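Local coordinates for protein tannase (Lactobacillus plantarum, PDB 4JUI) that probably hydrolyses the galloyl ester bonds of tannins and simple gallates, binding the trihydroxybenzoate group in its active-site pocket, at residues G162-G167 with A203-H208; A418-T423 with I450-D455; D226-Q231 with S339-K344. The protein carries 1 engineered substitution. All coordinates share one frame; numbering follows the deposited sequence.

Contact 1 (G162-G167 with A203-H208); sequences GTAAGG and AYCPIH. Engineered in segment 162-167: Ala164 (natural residue Ser). With EGR (ethyl 3,4,5-trihydroxybenzoate), chain C.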
loop_
_atom_site.group_PDB
_atom_site.type_symbol
_atom_site.label_atom_id
_atom_site.label_comp_id
_atom_site.label_asym_id
_atom_site.label_seq_id
_atom_site.Cartn_x
_atom_site.Cartn_y
_atom_site.Cartn_z
ATOM N N GLY A 162 -1.736 5.273 0.683
ATOM C CA GLY A 162 -2.479 4.125 1.158
ATOM C C GLY A 162 -1.659 3.283 2.113
ATOM O O GLY A 162 -0.433 3.421 2.165
ATOM N N THR A 163 -2.342 2.423 2.867
ATOM C CA THR A 163 -1.698 1.553 3.859
ATOM C C THR A 163 -1.925 0.084 3.519
ATOM O O THR A 163 -3.051 -0.308 3.196
ATOM C CB THR A 163 -2.280 1.835 5.264
ATOM O OG1 THR A 163 -1.967 3.179 5.653
ATOM C CG2 THR A 163 -1.700 0.889 6.305
ATOM N N ALA A 164 -0.861 -0.716 3.601
ATOM C CA ALA A 164 -0.942 -2.168 3.442
ATOM C C ALA A 164 -1.395 -2.565 2.029
ATOM O O ALA A 164 -0.712 -2.222 1.061
ATOM C CB ALA A 164 -1.834 -2.753 4.510
ATOM N N ALA A 165 -2.529 -3.257 1.880
ATOM C CA ALA A 165 -3.035 -3.490 0.528
ATOM C C ALA A 165 -3.226 -2.147 -0.187
ATOM O O ALA A 165 -3.009 -2.032 -1.400
ATOM C CB ALA A 165 -4.350 -4.288 0.547
ATOM N N GLY A 166 -3.600 -1.130 0.583
ATOM C CA GLY A 166 -3.774 0.212 0.042
ATOM C C GLY A 166 -2.450 0.852 -0.323
ATOM O O GLY A 166 -2.383 1.708 -1.214
ATOM N N GLY A 167 -1.388 0.439 0.370
ATOM C CA GLY A 167 -0.043 0.874 0.041
ATOM C C GLY A 167 0.426 0.257 -1.261
ATOM O O GLY A 167 1.080 0.917 -2.068
ATOM N N ALA A 203 3.450 5.316 0.283
ATOM C CA ALA A 203 2.985 3.964 0.566
ATOM C C ALA A 203 3.458 3.515 1.934
ATOM O O ALA A 203 4.651 3.515 2.213
ATOM C CB ALA A 203 3.462 2.988 -0.514
ATOM N N TYR A 204 2.503 3.161 2.785
ATOM C CA TYR A 204 2.772 2.568 4.083
ATOM C C TYR A 204 2.619 1.061 3.985
ATOM O O TYR A 204 1.627 0.569 3.414
ATOM C CB TYR A 204 1.794 3.112 5.115
ATOM C CG TYR A 204 2.031 4.586 5.375
ATOM C CD1 TYR A 204 1.322 5.561 4.682
ATOM C CD2 TYR A 204 2.994 4.997 6.288
ATOM C CE1 TYR A 204 1.562 6.914 4.914
ATOM C CE2 TYR A 204 3.236 6.339 6.516
ATOM C CZ TYR A 204 2.522 7.282 5.827
ATOM O OH TYR A 204 2.781 8.610 6.071
ATOM N N CYS A 205 3.608 0.348 4.530
ATOM C CA CYS A 205 3.673 -1.119 4.516
ATOM C C CYS A 205 3.020 -1.818 3.317
ATOM O O CYS A 205 2.135 -2.653 3.492
ATOM C CB CYS A 205 3.130 -1.703 5.832
ATOM S SG CYS A 205 1.420 -1.304 6.262
ATOM N N PRO A 206 3.478 -1.499 2.096
ATOM C CA PRO A 206 2.784 -2.035 0.923
ATOM C C PRO A 206 2.835 -3.568 0.867
ATOM O O PRO A 206 3.922 -4.159 0.844
ATOM C CB PRO A 206 3.554 -1.422 -0.256
ATOM C CG PRO A 206 4.922 -1.061 0.316
ATOM C CD PRO A 206 4.628 -0.650 1.733
ATOM N N ILE A 207 1.663 -4.198 0.882
ATOM C CA ILE A 207 1.572 -5.653 0.810
ATOM C C ILE A 207 1.506 -6.043 -0.674
ATOM O O ILE A 207 0.426 -6.154 -1.263
ATOM C CB ILE A 207 0.350 -6.184 1.593
ATOM C CG1 ILE A 207 0.404 -5.727 3.050
ATOM C CG2 ILE A 207 0.269 -7.710 1.530
ATOM C CD1 ILE A 207 1.517 -6.379 3.864
ATOM N N HIS A 208 2.684 -6.198 -1.272
ATOM C CA HIS A 208 2.826 -6.388 -2.712
ATOM C C HIS A 208 3.873 -7.464 -2.963
ATOM O O HIS A 208 4.404 -8.046 -2.007
ATOM C CB HIS A 208 3.271 -5.080 -3.374
ATOM C CG HIS A 208 4.711 -4.753 -3.147
ATOM N ND1 HIS A 208 5.187 -4.282 -1.936
ATOM C CD2 HIS A 208 5.791 -4.848 -3.958
ATOM C CE1 HIS A 208 6.487 -4.097 -2.020
ATOM N NE2 HIS A 208 6.886 -4.436 -3.237
HETATM C C01 EGR C . -5.564 -6.209 6.950
HETATM C C02 EGR C . -4.418 -5.255 7.139
HETATM O O03 EGR C . -3.732 -4.758 6.021
HETATM C C04 EGR C . -3.847 -5.283 4.733
HETATM O O05 EGR C . -4.144 -4.601 3.756
HETATM C C06 EGR C . -3.285 -6.630 4.477
HETATM C C07 EGR C . -3.562 -7.256 3.275
HETATM C C08 EGR C . -3.059 -8.518 3.046
HETATM O O09 EGR C . -3.331 -9.149 1.854
HETATM C C10 EGR C . -2.278 -9.137 4.014
HETATM O O11 EGR C . -1.769 -10.395 3.775
HETATM C C12 EGR C . -1.998 -8.496 5.212
HETATM O O13 EGR C . -1.232 -9.090 6.181
HETATM C C14 EGR C . -2.503 -7.235 5.441
#
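The nucleophile elbow of the alpha/beta-hydrolase fold is the sharp turn from strand 158-163 into helix 165-175; here Thr163 and Ala164 meet Tyr204 to Ile207, where the chain leaves the neighbouring parallel strand 200-204. Ala164, an engineered replacement of the natural serine, sits at the apex with phi 64° and psi -119°, the strained backbone known from this turn. Glycine suits position 162 because a CB there would collide with Gly166 O, and position 167 because one would strike Tyr204 O. Three backbone bonds fasten the elbow: Tyr204 N gives to Gly162 O, Ala164 N to Tyr204 O (2.8 Å), and Ile207 N to Ala164 O. The methyl of Ala164 rests against Cys205 SG and Ile207 CG1, and meets the ester group of ethyl gallate. Branched Ile207 serves two partners: CG1, anti to the carbonyl carbon (chi1 -57°), lies against Ala164, while CG2 touches ring atom C08 of the ligand at 3.7 Å. Gly78 N also bonds the ligand, and Ala165 N, as an oxyanion-hole amide does, donates to the ester carbonyl oxygen O05 at 2.8 Å.

Contact 2 (A418-T423 with I450-D455); sequences AADRDT and IPHSGD. With EGR (ethyl 3,4,5-trihydroxybenzoate), chain C.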
loop_
_atom_site.group_PDB
_atom_site.type_symbol
_atom_site.label_atom_id
_atom_site.label_comp_id
_atom_site.label_asym_id
_atom_site.label_seq_id
_atom_site.Cartn_x
_atom_site.Cartn_y
_atom_site.Cartn_z
ATOM N N ALA A 418 8.998 -0.999 11.967
ATOM C CA ALA A 418 9.983 -1.979 12.420
ATOM C C ALA A 418 9.351 -3.099 13.242
ATOM O O ALA A 418 9.991 -4.131 13.487
ATOM C CB ALA A 418 11.125 -1.288 13.201
ATOM N N ALA A 419 8.106 -2.905 13.672
ATOM C CA ALA A 419 7.396 -3.944 14.417
ATOM C C ALA A 419 6.264 -4.555 13.595
ATOM O O ALA A 419 5.411 -5.273 14.130
ATOM C CB ALA A 419 6.870 -3.391 15.738
ATOM N N ASP A 420 6.269 -4.276 12.293
ATOM C CA ASP A 420 5.262 -4.805 11.370
ATOM C C ASP A 420 5.731 -6.150 10.810
ATOM O O ASP A 420 6.683 -6.210 10.040
ATOM C CB ASP A 420 5.025 -3.796 10.234
ATOM C CG ASP A 420 3.903 -4.211 9.275
ATOM O OD1 ASP A 420 3.643 -5.420 9.101
ATOM O OD2 ASP A 420 3.285 -3.307 8.663
ATOM N N ARG A 421 5.027 -7.213 11.178
ATOM C CA ARG A 421 5.375 -8.563 10.739
ATOM C C ARG A 421 4.389 -9.124 9.726
ATOM O O ARG A 421 4.362 -10.336 9.500
ATOM C CB ARG A 421 5.448 -9.505 11.945
ATOM C CG ARG A 421 6.186 -8.935 13.135
ATOM C CD ARG A 421 5.237 -8.647 14.290
ATOM N NE ARG A 421 4.748 -9.862 14.936
ATOM C CZ ARG A 421 3.465 -10.192 15.043
ATOM N NH1 ARG A 421 2.529 -9.400 14.539
ATOM N NH2 ARG A 421 3.119 -11.320 15.650
ATOM N N ASP A 422 3.575 -8.258 9.124
ATOM C CA ASP A 422 2.577 -8.711 8.146
ATOM C C ASP A 422 3.204 -9.208 6.839
ATOM O O ASP A 422 2.638 -10.047 6.128
ATOM C CB ASP A 422 1.556 -7.596 7.884
ATOM C CG ASP A 422 0.459 -7.550 8.930
ATOM O OD1 ASP A 422 0.775 -7.289 10.109
ATOM O OD2 ASP A 422 -0.723 -7.772 8.573
ATOM N N THR A 423 4.383 -8.690 6.524
ATOM C CA THR A 423 5.185 -9.236 5.440
ATOM C C THR A 423 6.640 -9.045 5.851
ATOM O O THR A 423 6.926 -8.255 6.751
ATOM C CB THR A 423 4.865 -8.545 4.094
ATOM O OG1 THR A 423 5.394 -9.313 3.014
ATOM C CG2 THR A 423 5.435 -7.120 4.034
ATOM N N ILE A 450 6.939 0.688 15.173
ATOM C CA ILE A 450 5.665 0.962 14.531
ATOM C C ILE A 450 5.064 -0.352 14.039
ATOM O O ILE A 450 5.735 -1.143 13.368
ATOM C CB ILE A 450 5.820 1.958 13.375
ATOM C CG1 ILE A 450 6.178 3.343 13.924
ATOM C CG2 ILE A 450 4.541 2.003 12.539
ATOM C CD1 ILE A 450 5.079 3.972 14.767
ATOM N N PRO A 451 3.800 -0.610 14.407
ATOM C CA PRO A 451 3.148 -1.858 13.988
ATOM C C PRO A 451 2.538 -1.729 12.595
ATOM O O PRO A 451 2.809 -0.767 11.875
ATOM C CB PRO A 451 2.031 -2.022 15.025
ATOM C CG PRO A 451 1.663 -0.615 15.371
ATOM C CD PRO A 451 2.942 0.190 15.302
ATOM N N HIS A 452 1.728 -2.712 12.213
ATOM C CA HIS A 452 1.055 -2.688 10.925
ATOM C C HIS A 452 0.033 -1.551 10.963
ATOM O O HIS A 452 -0.979 -1.642 11.655
ATOM C CB HIS A 452 0.387 -4.042 10.678
ATOM C CG HIS A 452 -0.128 -4.229 9.283
ATOM N ND1 HIS A 452 0.692 -4.201 8.173
ATOM C CD2 HIS A 452 -1.379 -4.463 8.828
ATOM C CE1 HIS A 452 -0.040 -4.403 7.091
ATOM N NE2 HIS A 452 -1.297 -4.562 7.456
ATOM N N SER A 453 0.327 -0.478 10.229
ATOM C CA SER A 453 -0.424 0.774 10.326
ATOM C C SER A 453 0.091 1.758 9.279
ATOM O O SER A 453 1.049 1.472 8.563
ATOM C CB SER A 453 -0.276 1.380 11.717
ATOM O OG SER A 453 1.085 1.665 11.994
ATOM N N GLY A 454 -0.559 2.914 9.182
ATOM C CA GLY A 454 -0.115 3.946 8.266
ATOM C C GLY A 454 -0.473 5.334 8.772
ATOM O O GLY A 454 -1.124 5.482 9.814
ATOM N N ASP A 455 -0.023 6.353 8.045
ATOM C CA ASP A 455 -0.431 7.734 8.310
ATOM C C ASP A 455 -0.065 8.223 9.715
ATOM O O ASP A 455 -0.745 9.091 10.263
ATOM C CB ASP A 455 -1.946 7.890 8.115
ATOM C CG ASP A 455 -2.378 7.768 6.666
ATOM O OD1 ASP A 455 -1.577 7.327 5.820
ATOM O OD2 ASP A 455 -3.547 8.128 6.378
HETATM C C01 EGR C . -5.564 -6.209 6.950
HETATM C C02 EGR C . -4.418 -5.255 7.139
HETATM O O03 EGR C . -3.732 -4.758 6.021
HETATM C C04 EGR C . -3.847 -5.283 4.733
HETATM O O05 EGR C . -4.144 -4.601 3.756
HETATM C C06 EGR C . -3.285 -6.630 4.477
HETATM C C07 EGR C . -3.562 -7.256 3.275
HETATM C C08 EGR C . -3.059 -8.518 3.046
HETATM O O09 EGR C . -3.331 -9.149 1.854
HETATM C C10 EGR C . -2.278 -9.137 4.014
HETATM O O11 EGR C . -1.769 -10.395 3.775
HETATM C C12 EGR C . -1.998 -8.496 5.212
HETATM O O13 EGR C . -1.232 -9.090 6.181
HETATM C C14 EGR C . -2.503 -7.235 5.441
HETATM O O HOH W 1 3.787 -0.839 9.316
#
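His452 is held by two aspartates of 418-423 in quite different ways, and this is the tightly packed half of the contact. Asp420 meets the ring at its edge: His452 ND1 donates to Asp420 OD2 at 2.8 Å, reaching the syn side of the oxygen, although the carboxylate and ring planes stand 85° apart. Asp422 instead lies flat over one face, its carboxylate only 6° from parallel to the imidazole and its CG 3.3 Å above the plane of the His452 ring. The edge bond and the stacked face together fix the rotation of the ring, so that NE2 points at the ligand and donates to ester oxygen O03 at 2.8 Å. Asp420 is itself anchored: with CG anti to the backbone N (chi1 -175°), one oxygen faces the histidine while OD1 accepts from Asp422 N at 2.8 Å, closing an Asx turn that also sets Asp422 in place. A carboxylate suits position 422 because OD2 can accept the proton of gallate hydroxyl O13 while the flat group stacks on the ring.

The other half, formed by Ala419, Ile450 and exposed Pro451, is looser and nearer solvent. Ala419 N donates to Ile450 O at 3.0 Å, and Pro451 points its CB away. A water joins the tight and loose parts, 2.6 Å from Asp420 OD2 and 2.7 Å from Pro451 O.

Such a His-carboxylate pair occupies the loops where alpha/beta-hydrolases usually carry their acid and histidine. Segment 418-423 runs from strand 411-415 to helix 426-437, with Ala418 against helix 292-310, and segment 450-455 runs from the adjacent edge strand 441-445 to helix 458-469.

Contact 3 (D226-Q231 with S339-K344); sequences DWHRYQ and SLTRMK. With EGR (ethyl 3,4,5-trihydroxybenzoate), chain C.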
loop_
_atom_site.group_PDB
_atom_site.type_symbol
_atom_site.label_atom_id
_atom_site.label_comp_id
_atom_site.label_asym_id
_atom_site.label_seq_id
_atom_site.Cartn_x
_atom_site.Cartn_y
_atom_site.Cartn_z
ATOM N N ASP A 226 6.610 -20.667 16.704
ATOM C CA ASP A 226 5.308 -20.251 17.215
ATOM C C ASP A 226 4.865 -18.975 16.500
ATOM O O ASP A 226 5.686 -18.093 16.237
ATOM C CB ASP A 226 5.351 -20.050 18.735
ATOM C CG ASP A 226 6.507 -19.169 19.180
ATOM O OD1 ASP A 226 7.674 -19.584 19.015
ATOM O OD2 ASP A 226 6.251 -18.068 19.709
ATOM N N TRP A 227 3.585 -18.898 16.141
ATOM C CA TRP A 227 3.047 -17.688 15.518
ATOM C C TRP A 227 1.955 -17.019 16.348
ATOM O O TRP A 227 1.334 -17.653 17.206
ATOM C CB TRP A 227 2.554 -17.955 14.092
ATOM C CG TRP A 227 1.613 -19.104 13.960
ATOM C CD1 TRP A 227 1.939 -20.405 13.699
ATOM C CD2 TRP A 227 0.187 -19.057 14.046
ATOM N NE1 TRP A 227 0.801 -21.174 13.630
ATOM C CE2 TRP A 227 -0.289 -20.367 13.835
ATOM C CE3 TRP A 227 -0.737 -18.036 14.284
ATOM C CZ2 TRP A 227 -1.648 -20.681 13.861
ATOM C CZ3 TRP A 227 -2.082 -18.347 14.308
ATOM C CH2 TRP A 227 -2.526 -19.657 14.097
ATOM N N HIS A 228 1.737 -15.728 16.098
ATOM C CA HIS A 228 0.789 -14.936 16.875
ATOM C C HIS A 228 0.147 -13.887 15.982
ATOM O O HIS A 228 0.850 -13.066 15.385
ATOM C CB HIS A 228 1.506 -14.263 18.052
ATOM C CG HIS A 228 2.326 -15.207 18.875
ATOM N ND1 HIS A 228 1.825 -15.873 19.972
ATOM C CD2 HIS A 228 3.614 -15.622 18.744
ATOM C CE1 HIS A 228 2.764 -16.646 20.488
ATOM N NE2 HIS A 228 3.860 -16.511 19.758
ATOM N N ARG A 229 -1.181 -13.923 15.881
ATOM C CA ARG A 229 -1.917 -12.976 15.044
ATOM C C ARG A 229 -3.317 -12.744 15.602
ATOM O O ARG A 229 -3.565 -12.980 16.788
ATOM C CB ARG A 229 -1.994 -13.467 13.594
ATOM C CG ARG A 229 -2.784 -14.758 13.399
ATOM C CD ARG A 229 -2.646 -15.284 11.975
ATOM N NE ARG A 229 -2.973 -14.273 10.969
ATOM C CZ ARG A 229 -2.771 -14.429 9.663
ATOM N NH1 ARG A 229 -2.243 -15.557 9.199
ATOM N NH2 ARG A 229 -3.091 -13.457 8.820
ATOM N N TYR A 230 -4.228 -12.288 14.744
ATOM C CA TYR A 230 -5.589 -11.973 15.165
ATOM C C TYR A 230 -6.657 -12.590 14.267
ATOM O O TYR A 230 -6.447 -12.781 13.065
ATOM C CB TYR A 230 -5.789 -10.456 15.210
ATOM C CG TYR A 230 -5.164 -9.787 16.410
ATOM C CD1 TYR A 230 -5.940 -9.413 17.499
ATOM C CD2 TYR A 230 -3.800 -9.530 16.457
ATOM C CE1 TYR A 230 -5.377 -8.799 18.603
ATOM C CE2 TYR A 230 -3.227 -8.919 17.559
ATOM C CZ TYR A 230 -4.020 -8.556 18.629
ATOM O OH TYR A 230 -3.461 -7.947 19.730
ATOM N N GLN A 231 -7.800 -12.898 14.873
ATOM C CA GLN A 231 -9.013 -13.256 14.150
ATOM C C GLN A 231 -10.181 -12.592 14.880
ATOM O O GLN A 231 -10.080 -12.313 16.076
ATOM C CB GLN A 231 -9.176 -14.779 14.068
ATOM C CG GLN A 231 -8.335 -15.441 12.973
ATOM C CD GLN A 231 -9.053 -15.527 11.631
ATOM O OE1 GLN A 231 -9.429 -16.614 11.188
ATOM N NE2 GLN A 231 -9.233 -14.385 10.972
ATOM N N SER A 339 12.215 -11.926 19.207
ATOM C CA SER A 339 11.501 -11.100 20.177
ATOM C C SER A 339 10.300 -10.394 19.548
ATOM O O SER A 339 9.286 -10.172 20.205
ATOM C CB SER A 339 12.438 -10.091 20.838
ATOM O OG SER A 339 12.933 -9.164 19.895
ATOM N N LEU A 340 10.415 -10.047 18.270
ATOM C CA LEU A 340 9.306 -9.422 17.555
ATOM C C LEU A 340 8.131 -10.394 17.371
ATOM O O LEU A 340 6.969 -9.978 17.393
ATOM C CB LEU A 340 9.799 -8.943 16.187
ATOM C CG LEU A 340 8.954 -7.947 15.404
ATOM C CD1 LEU A 340 8.857 -6.666 16.212
ATOM C CD2 LEU A 340 9.586 -7.680 14.049
ATOM N N THR A 341 8.468 -11.678 17.215
ATOM C CA THR A 341 7.541 -12.801 16.936
ATOM C C THR A 341 7.054 -12.938 15.489
ATOM O O THR A 341 6.855 -11.959 14.779
ATOM C CB THR A 341 6.296 -12.861 17.862
ATOM O OG1 THR A 341 5.356 -11.855 17.470
ATOM C CG2 THR A 341 6.681 -12.685 19.313
ATOM N N ARG A 342 6.872 -14.187 15.071
ATOM C CA ARG A 342 6.269 -14.506 13.784
ATOM C C ARG A 342 4.750 -14.304 13.862
ATOM O O ARG A 342 4.129 -14.659 14.870
ATOM C CB ARG A 342 6.587 -15.968 13.439
ATOM C CG ARG A 342 5.793 -16.524 12.271
ATOM C CD ARG A 342 5.860 -18.041 12.216
ATOM N NE ARG A 342 7.077 -18.530 11.576
ATOM C CZ ARG A 342 7.217 -18.714 10.264
ATOM N NH1 ARG A 342 8.365 -19.182 9.794
ATOM N NH2 ARG A 342 6.218 -18.444 9.426
ATOM N N MET A 343 4.152 -13.736 12.816
ATOM C CA MET A 343 2.701 -13.526 12.784
ATOM C C MET A 343 1.969 -14.614 12.005
ATOM O O MET A 343 0.996 -15.199 12.490
ATOM C CB MET A 343 2.367 -12.160 12.179
ATOM C CG MET A 343 0.876 -11.941 11.935
ATOM S SD MET A 343 0.539 -10.431 11.005
ATOM C CE MET A 343 -1.251 -10.523 10.869
ATOM N N LYS A 344 2.440 -14.877 10.792
ATOM C CA LYS A 344 1.744 -15.763 9.865
ATOM C C LYS A 344 2.375 -17.140 9.792
ATOM O O LYS A 344 3.568 -17.296 10.052
ATOM C CB LYS A 344 1.730 -15.133 8.475
ATOM C CG LYS A 344 0.885 -13.869 8.414
ATOM C CD LYS A 344 0.954 -13.212 7.053
ATOM C CE LYS A 344 0.035 -11.991 7.027
ATOM N NZ LYS A 344 0.050 -11.294 5.716
HETATM C C01 EGR C . -5.564 -6.209 6.950
HETATM C C02 EGR C . -4.418 -5.255 7.139
HETATM O O03 EGR C . -3.732 -4.758 6.021
HETATM C C04 EGR C . -3.847 -5.283 4.733
HETATM O O05 EGR C . -4.144 -4.601 3.756
HETATM C C06 EGR C . -3.285 -6.630 4.477
HETATM C C07 EGR C . -3.562 -7.256 3.275
HETATM C C08 EGR C . -3.059 -8.518 3.046
HETATM O O09 EGR C . -3.331 -9.149 1.854
HETATM C C10 EGR C . -2.278 -9.137 4.014
HETATM O O11 EGR C . -1.769 -10.395 3.775
HETATM C C12 EGR C . -1.998 -8.496 5.212
HETATM O O13 EGR C . -1.232 -9.090 6.181
HETATM C C14 EGR C . -2.503 -7.235 5.441
HETATM O O HOH W 2 6.883 -16.079 17.165
#
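Arg229 and Lys344 cross obliquely, the flat face of the guanidinium lying over the lysine's aliphatic stem, with Arg229 NH1 3.6 Å from Lys344 CG. A bend in the arginine chain at chi3 (-53°) turns the group onto that stem. Met343 runs at about a right angle to Arg229 and touches its base, CG to Arg229 CB at 3.6 Å; the unbranched, extended methionine chain can lie across the base of the arginine. An alanine here instead of Arg229 would remove the guanidinium and would probably leave Lys344 CG without its cover and the lysine stem less firmly fixed. The Lys344 chain is extended beyond CG, the length needed to bring NZ to ligand hydroxyls O13 (2.6 Å) and O11 (2.8 Å), while the carbonyl of Asp422 takes a further bond from NZ. Strand 226-232, which pairs with strand 244-250 as a small antiparallel sheet, belongs to the long insertion between strands 200-204 and 411-415 of the main sheet, the kind of insertion that often forms a cap in alpha/beta-hydrolases. It is tied to the chain after helix 333-340 by His228 N, which donates to Arg342 O at 2.9 Å, and by a water between Asp226 O and Arg342 N. The imidazole of His228 crosses Thr341 at about a right angle, CD2 against CB, and its NE2 is steadied by the anti lone pair of Asp226 OD2. Arg342 lays its CD 3.8 Å from Trp227 CB; beyond this its guanidinium, salt-bridged to Glu218, donates in its own plane from NH2 to Lys344 O at 3.0 Å.

How the contacts relate
Along the chain contact 1 closes first, contact 3 follows and contact 2 comes last, yet all three converge on one ethyl gallate. Contacts 1 and 2 have centres about 10 Å apart and touch directly; both lie at strands of the main sheet, 158-163 and 200-204 for the first, 411-415 and 441-445 leading into the second. Contact 3 stands outside that sheet, in the insertion between strands 200-204 and 411-415, its centre about 13 Å from that of contact 2 and 19 Å from that of contact 1. The core loops hold the ester end and, through Asp422, one hydroxyl, while Lys344 of the insertion reaches hydroxyls too; Arg421 and Asp422 join the two regions.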